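Local coordinates for peptidase S8 and S53, subtilisin, kexin, sedolisin (Mycobacterium smegmatis, PDB 4KG7), which probably cleaves peptide bonds as a subtilisin-like serine endopeptidase, the mycosin MycP3 of the ESX-3 type VII secretion system, at residues A[211-215]-A[250-254]; A[271-275]-A[286-290]; A[282-286]-A[323-327]. All blocks are in the same frame, centred on the assembly; numbering follows the deposited sequence.

Contact 1 (A[211-215]-A[250-254]); sequences VAAAG and SIPSW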
ATOM      1  N   VAL A 211       4.045  -1.696  -4.896  1.00  5.15           N
ATOM      2  CA  VAL A 211       2.638  -2.024  -4.689  1.00  5.10           C
ATOM      3  C   VAL A 211       1.963  -0.839  -4.029  1.00  5.03           C
ATOM      4  O   VAL A 211       2.441  -0.344  -3.011  1.00  4.94           O
ATOM      5  CB  VAL A 211       2.495  -3.281  -3.765  1.00  5.07           C
ATOM      6  CG1 VAL A 211       1.048  -3.670  -3.548  1.00  5.19           C
ATOM      7  CG2 VAL A 211       3.262  -4.452  -4.336  1.00  5.31           C
ATOM      8  N   ALA A 212       0.824  -0.420  -4.591  1.00  5.02           N
ATOM      9  CA  ALA A 212       0.085   0.750  -4.100  1.00  5.01           C
ATOM     10  C   ALA A 212      -1.393   0.445  -3.936  1.00  5.08           C
ATOM     11  O   ALA A 212      -1.995  -0.225  -4.774  1.00  5.30           O
ATOM     12  CB  ALA A 212       0.275   1.933  -5.062  1.00  5.20           C
ATOM     13  N   ALA A 213      -2.009   0.955  -2.881  1.00  5.00           N
ATOM     14  CA  ALA A 213      -3.444   0.877  -2.732  1.00  5.21           C
ATOM     15  C   ALA A 213      -4.157   1.666  -3.823  1.00  5.50           C
ATOM     16  O   ALA A 213      -3.743   2.771  -4.149  1.00  5.48           O
ATOM     17  CB  ALA A 213      -3.833   1.441  -1.367  1.00  5.19           C
ATOM     18  N   ALA A 214      -5.256   1.133  -4.381  1.00  5.78           N
ATOM     19  CA  ALA A 214      -5.958   1.824  -5.481  1.00  6.29           C
ATOM     20  C   ALA A 214      -6.728   3.051  -5.015  1.00  6.69           C
ATOM     21  O   ALA A 214      -6.973   3.953  -5.804  1.00  7.00           O
ATOM     22  CB  ALA A 214      -6.913   0.864  -6.161  1.00  6.52           C
ATOM     23  N   GLY A 215      -7.100   3.069  -3.735  1.00  6.84           N
ATOM     24  CA  GLY A 215      -7.963   4.134  -3.206  1.00  7.46           C
ATOM     25  C   GLY A 215      -9.356   3.668  -2.868  1.00  8.17           C
ATOM     26  O   GLY A 215      -9.820   2.632  -3.355  1.00  8.08           O
ATOM     27  N   SER A 250      -5.738   8.584  -8.989  1.00  8.40           N
ATOM     28  CA  SER A 250      -5.201   7.972  -7.780  1.00  7.96           C
ATOM     29  C   SER A 250      -3.682   7.856  -7.897  1.00  7.70           C
ATOM     30  O   SER A 250      -3.176   7.282  -8.850  1.00  7.71           O
ATOM     31  CB  SER A 250      -5.804   6.592  -7.591  1.00  7.69           C
ATOM     32  OG  SER A 250      -5.260   5.940  -6.461  1.00  7.38           O
ATOM     33  N   ILE A 251      -2.986   8.442  -6.935  1.00  7.70           N
ATOM     34  CA  ILE A 251      -1.531   8.606  -6.932  1.00  7.76           C
ATOM     35  C   ILE A 251      -0.945   7.773  -5.787  1.00  7.24           C
ATOM     36  O   ILE A 251      -1.364   7.903  -4.629  1.00  7.22           O
ATOM     37  CB  ILE A 251      -1.169  10.099  -6.760  1.00  8.43           C
ATOM     38  CG1 ILE A 251      -1.850  10.981  -7.827  1.00  9.06           C
ATOM     39  CG2 ILE A 251       0.321  10.306  -6.822  1.00  8.53           C
ATOM     40  CD1 ILE A 251      -2.081  12.403  -7.385  1.00  9.74           C
ATOM     41  N   PRO A 252       0.097   6.959  -6.060  1.00  6.84           N
ATOM     42  CA  PRO A 252       0.821   6.778  -7.314  1.00  6.89           C
ATOM     43  C   PRO A 252       0.300   5.682  -8.263  1.00  6.73           C
ATOM     44  O   PRO A 252       0.962   5.366  -9.255  1.00  6.75           O
ATOM     45  CB  PRO A 252       2.216   6.421  -6.801  1.00  6.83           C
ATOM     46  CG  PRO A 252       1.920   5.531  -5.637  1.00  6.58           C
ATOM     47  CD  PRO A 252       0.729   6.184  -4.972  1.00  6.69           C
ATOM     48  N   SER A 253      -0.873   5.121  -7.987  1.00  6.63           N
ATOM     49  CA  SER A 253      -1.427   4.040  -8.831  1.00  6.64           C
ATOM     50  C   SER A 253      -1.428   4.322 -10.314  1.00  7.17           C
ATOM     51  O   SER A 253      -1.225   3.410 -11.117  1.00  7.05           O
ATOM     52  CB  SER A 253      -2.859   3.681  -8.414  1.00  6.54           C
ATOM     53  OG  SER A 253      -2.869   2.877  -7.258  1.00  6.29           O
ATOM     54  N   TRP A 254      -1.692   5.561 -10.711  1.00  7.67           N
ATOM     55  CA  TRP A 254      -1.804   5.821 -12.146  1.00  8.53           C
ATOM     56  C   TRP A 254      -0.482   5.706 -12.886  1.00  8.39           C
ATOM     57  O   TRP A 254      -0.477   5.634 -14.100  1.00  8.64           O
ATOM     58  CB  TRP A 254      -2.527   7.120 -12.419  1.00  9.42           C
ATOM     59  CG  TRP A 254      -1.707   8.339 -12.285  1.00 10.31           C
ATOM     60  CD1 TRP A 254      -0.800   8.641 -11.314  1.00 10.48           C
ATOM     61  CD2 TRP A 254      -1.752   9.450 -13.165  1.00 11.25           C
ATOM     62  NE1 TRP A 254      -0.266   9.891 -11.548  1.00 11.21           N
ATOM     63  CE2 TRP A 254      -0.842  10.412 -12.673  1.00 11.79           C
ATOM     64  CE3 TRP A 254      -2.486   9.738 -14.320  1.00 11.91           C
ATOM     65  CZ2 TRP A 254      -0.640  11.641 -13.304  1.00 12.43           C
ATOM     66  CZ3 TRP A 254      -2.283  10.958 -14.961  1.00 12.68           C
ATOM     67  CH2 TRP A 254      -1.363  11.900 -14.447  1.00 13.09           C
TER
HETATM   68  O   HOH W   1      -2.667   5.241  -5.765  1.00  4.70           O

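Contact 2 (A[271-275]-A[286-290]); sequences PSSFT and PGENI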
ATOM      1  N   PRO A 271     -15.523  -7.504  -5.528  1.00  7.42           N
ATOM      2  CA  PRO A 271     -15.087  -6.115  -5.307  1.00  7.13           C
ATOM      3  C   PRO A 271     -15.735  -5.503  -4.063  1.00  7.17           C
ATOM      4  O   PRO A 271     -16.940  -5.585  -3.905  1.00  7.33           O
ATOM      5  CB  PRO A 271     -15.585  -5.401  -6.557  1.00  7.35           C
ATOM      6  CG  PRO A 271     -15.576  -6.430  -7.613  1.00  7.63           C
ATOM      7  CD  PRO A 271     -15.972  -7.711  -6.918  1.00  7.79           C
ATOM      8  N   SER A 272     -14.950  -4.911  -3.181  1.00  6.93           N
ATOM      9  CA  SER A 272     -15.505  -4.194  -2.051  1.00  7.21           C
ATOM     10  C   SER A 272     -16.297  -2.975  -2.501  1.00  7.59           C
ATOM     11  O   SER A 272     -15.949  -2.338  -3.478  1.00  7.67           O
ATOM     12  CB  SER A 272     -14.387  -3.729  -1.134  1.00  6.92           C
ATOM     13  OG  SER A 272     -13.750  -4.840  -0.502  1.00  6.94           O
ATOM     14  N   SER A 273     -17.375  -2.673  -1.774  1.00  8.05           N
ATOM     15  CA  SER A 273     -18.251  -1.571  -2.171  1.00  8.66           C
ATOM     16  C   SER A 273     -17.496  -0.249  -2.316  1.00  8.41           C
ATOM     17  O   SER A 273     -17.881   0.604  -3.152  1.00  9.37           O
ATOM     18  CB  SER A 273     -19.366  -1.400  -1.156  1.00  9.16           C
ATOM     19  OG  SER A 273     -18.838  -1.095   0.117  1.00  9.53           O
ATOM     20  N   PHE A 274     -16.456  -0.068  -1.504  1.00  7.91           N
ATOM     21  CA  PHE A 274     -15.696   1.199  -1.450  1.00  7.67           C
ATOM     22  C   PHE A 274     -14.480   1.243  -2.373  1.00  7.30           C
ATOM     23  O   PHE A 274     -13.802   2.249  -2.445  1.00  7.36           O
ATOM     24  CB  PHE A 274     -15.239   1.449  -0.006  1.00  7.69           C
ATOM     25  CG  PHE A 274     -14.452   0.312   0.580  1.00  7.48           C
ATOM     26  CD1 PHE A 274     -13.104   0.138   0.263  1.00  7.22           C
ATOM     27  CD2 PHE A 274     -15.071  -0.656   1.357  1.00  7.73           C
ATOM     28  CE1 PHE A 274     -12.399  -0.941   0.764  1.00  7.07           C
ATOM     29  CE2 PHE A 274     -14.358  -1.733   1.880  1.00  7.66           C
ATOM     30  CZ  PHE A 274     -13.013  -1.884   1.579  1.00  7.31           C
ATOM     31  N   THR A 275     -14.184   0.170  -3.093  1.00  7.00           N
ATOM     32  CA  THR A 275     -12.923   0.152  -3.842  1.00  6.68           C
ATOM     33  C   THR A 275     -12.997   1.134  -5.010  1.00  6.93           C
ATOM     34  O   THR A 275     -13.984   1.139  -5.753  1.00  7.24           O
ATOM     35  CB  THR A 275     -12.479  -1.278  -4.210  1.00  6.46           C
ATOM     36  OG1 THR A 275     -11.045  -1.329  -4.349  1.00  6.18           O
ATOM     37  CG2 THR A 275     -13.139  -1.784  -5.460  1.00  6.69           C
ATOM     38  N   PRO A 286      -7.936  -9.042   0.025  1.00  5.91           N
ATOM     39  CA  PRO A 286      -8.932  -8.695   1.053  1.00  6.09           C
ATOM     40  C   PRO A 286      -8.720  -7.326   1.680  1.00  6.11           C
ATOM     41  O   PRO A 286      -7.592  -6.989   2.051  1.00  6.08           O
ATOM     42  CB  PRO A 286      -8.782  -9.824   2.073  1.00  6.25           C
ATOM     43  CG  PRO A 286      -8.315 -10.975   1.209  1.00  6.33           C
ATOM     44  CD  PRO A 286      -7.297 -10.323   0.326  1.00  6.05           C
ATOM     45  N   GLY A 287      -9.810  -6.570   1.793  1.00  6.32           N
ATOM     46  CA  GLY A 287      -9.774  -5.221   2.360  1.00  6.43           C
ATOM     47  C   GLY A 287     -10.830  -4.908   3.413  1.00  6.94           C
ATOM     48  O   GLY A 287     -10.969  -3.758   3.810  1.00  7.03           O
ATOM     49  N   GLU A 288     -11.487  -5.925   3.966  1.00  7.42           N
ATOM     50  CA  GLU A 288     -12.599  -5.731   4.914  1.00  8.18           C
ATOM     51  C   GLU A 288     -12.364  -6.489   6.209  1.00  8.69           C
ATOM     52  O   GLU A 288     -11.837  -7.584   6.211  1.00  8.54           O
ATOM     53  CB  GLU A 288     -13.925  -6.169   4.294  1.00  8.66           C
ATOM     54  CG  GLU A 288     -14.280  -5.411   3.043  1.00  8.86           C
ATOM     55  CD  GLU A 288     -15.598  -5.808   2.445  1.00  9.48           C
ATOM     56  OE1 GLU A 288     -16.487  -6.381   3.154  1.00 10.51           O
ATOM     57  OE2 GLU A 288     -15.753  -5.551   1.223  1.00  9.28           O
ATOM     58  N   ASN A 289     -12.827  -5.921   7.325  1.00  9.58           N
ATOM     59  CA  ASN A 289     -12.745  -6.588   8.646  1.00 10.53           C
ATOM     60  C   ASN A 289     -11.325  -7.044   8.960  1.00  9.77           C
ATOM     61  O   ASN A 289     -11.092  -8.164   9.434  1.00  9.99           O
ATOM     62  CB  ASN A 289     -13.701  -7.766   8.723  1.00 11.95           C
ATOM     63  CG  ASN A 289     -15.134  -7.367   8.420  1.00 13.35           C
ATOM     64  OD1 ASN A 289     -15.684  -6.513   9.099  1.00 15.65           O
ATOM     65  ND2 ASN A 289     -15.694  -7.902   7.325  1.00 14.04           N
ATOM     66  N   ILE A 290     -10.387  -6.142   8.735  1.00  8.84           N
ATOM     67  CA  ILE A 290      -8.989  -6.470   8.879  1.00  8.60           C
ATOM     68  C   ILE A 290      -8.615  -6.610  10.360  1.00  8.21           C
ATOM     69  O   ILE A 290      -9.082  -5.823  11.196  1.00  8.28           O
ATOM     70  CB  ILE A 290      -8.153  -5.375   8.176  1.00  8.54           C
ATOM     71  CG1 ILE A 290      -8.434  -5.350   6.653  1.00  8.69           C
ATOM     72  CG2 ILE A 290      -6.698  -5.467   8.574  1.00  8.76           C
ATOM     73  CD1 ILE A 290      -7.985  -6.564   5.910  1.00  8.62           C
TER
HETATM   74  O   HOH W   2     -18.084  -4.748   0.150  1.00  8.88           O

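Contact 3 (A[282-286]-A[323-327]); sequences GIAAP and AYVSG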
ATOM      1  N   GLY A 282      -4.699  -3.324 -11.091  1.00  5.52           N
ATOM      2  CA  GLY A 282      -4.085  -4.538 -11.625  1.00  5.66           C
ATOM      3  C   GLY A 282      -4.404  -5.847 -10.918  1.00  5.65           C
ATOM      4  O   GLY A 282      -4.294  -6.930 -11.501  1.00  5.99           O
ATOM      5  N   ILE A 283      -4.840  -5.763  -9.668  1.00  5.46           N
ATOM      6  CA  ILE A 283      -5.006  -6.963  -8.858  1.00  5.48           C
ATOM      7  C   ILE A 283      -5.815  -6.541  -7.643  1.00  5.38           C
ATOM      8  O   ILE A 283      -6.061  -5.344  -7.439  1.00  5.33           O
ATOM      9  CB  ILE A 283      -3.615  -7.536  -8.469  1.00  5.36           C
ATOM     10  CG1 ILE A 283      -3.679  -9.021  -8.034  1.00  5.57           C
ATOM     11  CG2 ILE A 283      -2.959  -6.678  -7.427  1.00  5.10           C
ATOM     12  CD1 ILE A 283      -2.318  -9.666  -7.999  1.00  5.64           C
ATOM     13  N   ALA A 284      -6.225  -7.496  -6.819  1.00  5.53           N
ATOM     14  CA  ALA A 284      -6.951  -7.184  -5.596  1.00  5.57           C
ATOM     15  C   ALA A 284      -6.568  -8.096  -4.475  1.00  5.58           C
ATOM     16  O   ALA A 284      -5.933  -9.125  -4.687  1.00  5.81           O
ATOM     17  CB  ALA A 284      -8.439  -7.242  -5.828  1.00  5.81           C
ATOM     18  N   ALA A 285      -6.956  -7.717  -3.263  1.00  5.58           N
ATOM     19  CA  ALA A 285      -6.781  -8.608  -2.097  1.00  5.65           C
ATOM     20  C   ALA A 285      -7.800  -8.219  -1.007  1.00  5.78           C
ATOM     21  O   ALA A 285      -8.469  -7.204  -1.116  1.00  5.72           O
ATOM     22  CB  ALA A 285      -5.337  -8.536  -1.585  1.00  5.57           C
ATOM     23  N   PRO A 286      -7.936  -9.042   0.025  1.00  5.91           N
ATOM     24  CA  PRO A 286      -8.932  -8.695   1.053  1.00  6.09           C
ATOM     25  C   PRO A 286      -8.720  -7.326   1.680  1.00  6.11           C
ATOM     26  O   PRO A 286      -7.592  -6.989   2.051  1.00  6.08           O
ATOM     27  CB  PRO A 286      -8.782  -9.824   2.073  1.00  6.25           C
ATOM     28  CG  PRO A 286      -8.315 -10.975   1.209  1.00  6.33           C
ATOM     29  CD  PRO A 286      -7.297 -10.323   0.326  1.00  6.05           C
ATOM     30  N   ALA A 323      -1.256  -4.156   1.302  1.00  4.97           N
ATOM     31  CA  ALA A 323      -0.334  -4.795   2.225  1.00  5.09           C
ATOM     32  C   ALA A 323      -0.279  -6.290   1.989  1.00  5.15           C
ATOM     33  O   ALA A 323       0.794  -6.888   1.927  1.00  5.23           O
ATOM     34  CB  ALA A 323      -0.733  -4.492   3.649  1.00  5.15           C
ATOM     35  N   TYR A 324      -1.438  -6.907   1.835  1.00  5.24           N
ATOM     36  CA  TYR A 324      -1.470  -8.347   1.521  1.00  5.40           C
ATOM     37  C   TYR A 324      -0.682  -8.643   0.258  1.00  5.32           C
ATOM     38  O   TYR A 324       0.078  -9.612   0.231  1.00  5.52           O
ATOM     39  CB  TYR A 324      -2.916  -8.820   1.362  1.00  5.61           C
ATOM     40  CG  TYR A 324      -3.630  -9.142   2.652  1.00  5.90           C
ATOM     41  CD1 TYR A 324      -3.116 -10.112   3.527  1.00  6.20           C
ATOM     42  CD2 TYR A 324      -4.895  -8.610   2.945  1.00  5.97           C
ATOM     43  CE1 TYR A 324      -3.759 -10.456   4.690  1.00  6.60           C
ATOM     44  CE2 TYR A 324      -5.545  -8.950   4.111  1.00  6.35           C
ATOM     45  CZ  TYR A 324      -5.000  -9.901   4.965  1.00  6.53           C
ATOM     46  OH  TYR A 324      -5.673 -10.276   6.103  1.00  7.29           O
ATOM     47  N   VAL A 325      -0.890  -7.869  -0.804  1.00  5.10           N
ATOM     48  CA  VAL A 325      -0.177  -8.105  -2.023  1.00  5.15           C
ATOM     49  C   VAL A 325       1.332  -7.942  -1.875  1.00  5.14           C
ATOM     50  O   VAL A 325       2.088  -8.731  -2.429  1.00  5.32           O
ATOM     51  CB  VAL A 325      -0.732  -7.260  -3.181  1.00  5.14           C
ATOM     52  CG1 VAL A 325       0.127  -7.409  -4.450  1.00  5.32           C
ATOM     53  CG2 VAL A 325      -2.159  -7.682  -3.480  1.00  5.27           C
ATOM     54  N   SER A 326       1.775  -6.922  -1.157  1.00  4.92           N
ATOM     55  CA  SER A 326       3.204  -6.796  -0.841  1.00  5.02           C
ATOM     56  C   SER A 326       3.760  -8.027  -0.130  1.00  5.19           C
ATOM     57  O   SER A 326       4.879  -8.480  -0.405  1.00  5.39           O
ATOM     58  CB  SER A 326       3.453  -5.548  -0.033  1.00  4.97           C
ATOM     59  OG  SER A 326       3.282  -4.417  -0.864  1.00  4.94           O
ATOM     60  N   GLY A 327       3.026  -8.535   0.848  1.00  5.29           N
ATOM     61  CA  GLY A 327       3.446  -9.783   1.498  1.00  5.59           C
ATOM     62  C   GLY A 327       3.546 -10.962   0.540  1.00  5.79           C
ATOM     63  O   GLY A 327       4.497 -11.722   0.581  1.00  5.98           O
TER

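Contact 1 (A[211-215]-A[250-254])
Ser250 and Ala214 meet through a hydroxyl and a backbone carbonyl where residues 211-215 leave a strand inside the parallel sheet of the subtilisin fold. Residues 250-254 end a short strand paired antiparallel with strand 182-185, and turn back beside the end of strand 209-213. Along Ser250 the contact tightens step by step. CB points at the other segment and lies 3.4 Å from Ala214 O; OG, swung opposite the backbone N (chi1 177°), then donates a hydrogen bond of 2.7 Å to the same Ala214 O. The hydroxyl comes from above the carbonyl plane, 55° out of it, so it misses the lone-pair directions. Ser250 OG also accepts a hydrogen bond of 2.8 Å from a water.

That water ties the segments together: besides Ser250 OG it donates to Ala213 O, accepts from Ser253 N, and is hydrogen-bonded to Ser253 OG. Four partners fix its place, and the two serines are joined through it. Ser253 OG has a further hydrogen bond, to Ser261 on strand 259-265, the neighbour of strand 209-213 in the sheet. The turn is closed by Trp254 N bonding to Ser250 O at 2.9 Å and contains a cis peptide bond before Pro252, probably as in classical subtilisin, which has a cis proline in the corresponding loop. Towards Ala212 the contact becomes largely apolar. The Ala213 methyl group touches Thr318, on helix 318-335 of the predicted catalytic serine, whereas Ala212 CB faces residues 250-254 and packs against two of them, with Ser253 OG at 3.9 Å and Pro252 CG at 4.0 Å.

Contact 2 (A[271-275]-A[286-290])
Ser272 and Glu288 both turn their side chains opposite their own carbonyl carbons, and the glutamate then runs out straight (chi2 -179°), which carries its carboxylate across to the serine hydroxyl. Ser272 OG donates a 2.7 Å hydrogen bond to Glu288 OE2, which accepts it with its anti lone pair, the one away from OE1. A water donates to the same OE2 at 2.7 Å and accepts from Ser273 N, so one oxygen is bound to the 271-275 loop twice, directly and through solvent. Asp266 also touches the Glu288 side chain.

Phe274 CG lies between the backbone N and the carbonyl carbon (chi1 55°), which brings the ring back over its own turn: Ser272 CB lies 3.5 Å above one face, toward the rim. The ring edge points to the other segment, with CZ 3.6 Å from Gly287 O and CE2 3.9 Å from Glu288 CG. Ring and carboxylate planes are 55° apart, so they do not stack. A type I turn from Ser272 to Thr275, closed by Thr275 N to Ser272 O, brings the serine and the phenylalanine together. Phe274 also touches Asn216, probably the counterpart of the subtilisin oxyanion-hole asparagine; the arrangement joins two loops that follow neighbouring parallel strands at the active-site end of the subtilase fold.

Contact 3 (A[282-286]-A[323-327])
Pro286 O lies in the plane of the Tyr324 ring, at its edge, 3.3 Å from CD2 and 3.5 Å from CE2, a weakly polar contact of a carbonyl oxygen with aromatic C-H groups. It marks the end of an edge strand of the parallel sheet in the subtilisin fold, where strand 281-286 packs across helix 318-335, the helix that carries the predicted catalytic Ser319. The two segments cross nearly at right angles, at 105°, with their axes 7.9 Å apart at closest approach, and the rest of the interface is apolar.

The proline ring meets the tyrosine at about a right angle, CB coming within 3.9 Å of CE2. Helix 48-53 packs on both residues through Asn49 and Leu53, closing in this end of the contact. One residue back, the Ala285 methyl group fits between two consecutive helix residues, touching CB of Tyr324 and CG2 of Val325, each at 3.8 Å. Val325 has CG1 opposite its backbone N (chi1 174°), which presents the other branch to the strand. That branch reaches both Ala285 and the next inward-facing residue, its CG2 lying 4.2 Å from Ile283 CG2.

The three contacts lie near the predicted catalytic serine, Ser319: the side chain of Ala213 in contact 1 is about 5 Å from that of Ser319, the side chain of Tyr324 in contact 3 is about 9 Å from it, and Gly287 in contact 2 lies about 7 Å from the same serine side chain. Contacts 1 and 3 reach the same parallel sheet, with centres about 12 Å apart, and Val211 of contact 1 touches the helix of contact 3, its CG1 packing on Val325 CG1 at 4.0 Å. Contacts 2 and 3 share Pro286, where the strand passes into the loop, and Ile290 CD1 lies 3.9 Å from Tyr324 CE2. Contacts 1 and 2 meet more loosely, between Gly215 and Thr275, their centres about 15 Å apart.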